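Local coordinates for protein glucokinase (Leishmania braziliensis MHOM/BR/75/M2904, PDB 6EDI) that probably phosphorylates D-glucose using ATP, within the actin-like ATPase clan of sugar kinases, at residues V180-T185 with N329-T334. Numbering follows the deposited sequence.
Sequences VMWKGT and NLIGLT
The indole of Trp182 has CB of Met181 over one face, 3.8 Å above the plane and displaced toward the rim, while the methyl CD1 of Ile331 meets the far end of the indole's six-membered ring obliquely, 4.2 Å from CH2. That same methyl also takes the end of the methionine: CE of Met181 stands 4.4 Å from CD1 of Ile331. One branch of the isoleucine thus touches two side chains that are consecutive in the sequence, and no other pair of residues comes within 4.5 Å across the two segments. The methionine reaches it because its chain runs out extended to SD (chi2 172°) and then bends at the thioether (chi3 49°), which brings CE round toward the helix. The contact is apolar and light, with about 80 Å² buried in all, and no hydrogen bond crosses it; its three residues are nevertheless buried. Met181 and Trp182 form a classic beta bulge opposite Phe390, whose ring meets the indole with the two planes inclined at about 30°. Strand 178-182 is an edge strand, within this chain, of a mixed six-stranded sheet, next to strand 389-393. Leu348 of strand 345-348 touches both Met181 and Ile331, and helix 363-373 packs on Trp182 through Val366 and Gln370 and on Ile331 through Leu373, joining the sheet edge to helix 317-341.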
# COMPACT_ATOMS: atom_id res chain seq x y z
N VAL A 180 0.33 23.66 -4.85
CA VAL A 180 -0.62 23.19 -3.86
C VAL A 180 -2.03 23.36 -4.37
O VAL A 180 -2.42 24.45 -4.79
CB VAL A 180 -0.47 23.94 -2.54
CG1 VAL A 180 -1.55 23.51 -1.54
CG2 VAL A 180 0.90 23.69 -1.98
N MET A 181 -2.80 22.28 -4.37
CA MET A 181 -4.22 22.41 -4.64
C MET A 181 -4.91 22.88 -3.36
O MET A 181 -5.68 23.85 -3.38
CB MET A 181 -4.80 21.08 -5.13
CG MET A 181 -4.19 20.63 -6.43
SD MET A 181 -4.63 18.98 -7.00
CE MET A 181 -6.42 19.03 -6.83
N TRP A 182 -4.64 22.17 -2.26
CA TRP A 182 -5.11 22.57 -0.95
C TRP A 182 -4.29 21.94 0.17
O TRP A 182 -3.76 20.83 0.05
CB TRP A 182 -6.60 22.28 -0.77
CG TRP A 182 -6.99 20.84 -0.97
CD1 TRP A 182 -6.77 19.80 -0.10
CD2 TRP A 182 -7.69 20.30 -2.09
NE1 TRP A 182 -7.29 18.64 -0.64
CE2 TRP A 182 -7.87 18.92 -1.85
CE3 TRP A 182 -8.20 20.84 -3.28
CZ2 TRP A 182 -8.52 18.08 -2.76
CZ3 TRP A 182 -8.85 20.01 -4.17
CH2 TRP A 182 -9.02 18.65 -3.91
N LYS A 183 -4.17 22.68 1.26
CA LYS A 183 -3.34 22.26 2.37
C LYS A 183 -4.21 21.46 3.33
O LYS A 183 -5.32 21.86 3.65
CB LYS A 183 -2.75 23.48 3.05
CG LYS A 183 -1.92 23.19 4.28
CD LYS A 183 -1.43 24.49 4.90
CE LYS A 183 -1.04 24.28 6.33
NZ LYS A 183 -0.37 25.47 6.94
N GLY A 184 -3.71 20.31 3.76
CA GLY A 184 -4.45 19.48 4.70
C GLY A 184 -4.29 19.93 6.13
O GLY A 184 -3.33 20.61 6.48
N THR A 185 -5.22 19.52 6.98
CA THR A 185 -5.23 19.93 8.38
C THR A 185 -4.03 19.41 9.17
O THR A 185 -3.71 19.94 10.23
CB THR A 185 -6.48 19.40 9.09
OG1 THR A 185 -6.59 18.00 8.84
CG2 THR A 185 -7.72 20.09 8.57
N ASN A 329 -14.32 12.70 -10.65
CA ASN A 329 -14.10 11.27 -10.45
C ASN A 329 -12.65 10.85 -10.19
O ASN A 329 -12.41 9.90 -9.44
CB ASN A 329 -14.72 10.49 -11.60
CG ASN A 329 -16.22 10.35 -11.44
OD1 ASN A 329 -16.70 10.14 -10.33
ND2 ASN A 329 -16.96 10.50 -12.53
N LEU A 330 -11.70 11.55 -10.81
CA LEU A 330 -10.31 11.35 -10.42
C LEU A 330 -10.17 11.61 -8.92
O LEU A 330 -9.57 10.81 -8.19
CB LEU A 330 -9.38 12.29 -11.20
CG LEU A 330 -7.93 12.20 -10.72
CD1 LEU A 330 -7.34 10.85 -11.12
CD2 LEU A 330 -7.09 13.36 -11.27
N ILE A 331 -10.76 12.70 -8.45
CA ILE A 331 -10.72 13.02 -7.03
C ILE A 331 -11.50 11.98 -6.21
O ILE A 331 -11.09 11.62 -5.09
CB ILE A 331 -11.21 14.48 -6.77
CG1 ILE A 331 -10.20 15.49 -7.32
CG2 ILE A 331 -11.43 14.72 -5.28
CD1 ILE A 331 -8.85 15.41 -6.61
N GLY A 332 -12.60 11.48 -6.77
CA GLY A 332 -13.35 10.40 -6.12
C GLY A 332 -12.49 9.17 -5.85
O GLY A 332 -12.59 8.56 -4.78
N LEU A 333 -11.65 8.82 -6.83
CA LEU A 333 -10.67 7.75 -6.64
C LEU A 333 -9.73 8.12 -5.51
O LEU A 333 -9.45 7.29 -4.64
CB LEU A 333 -9.86 7.49 -7.92
CG LEU A 333 -8.57 6.68 -7.75
CD1 LEU A 333 -8.82 5.23 -7.35
CD2 LEU A 333 -7.73 6.73 -9.02
N THR A 334 -9.24 9.36 -5.52
CA THR A 334 -8.35 9.80 -4.44
C THR A 334 -9.03 9.83 -3.07
O THR A 334 -8.36 9.77 -2.05
CB THR A 334 -7.71 11.17 -4.69
OG1 THR A 334 -8.72 12.19 -4.65
CG2 THR A 334 -6.98 11.19 -6.03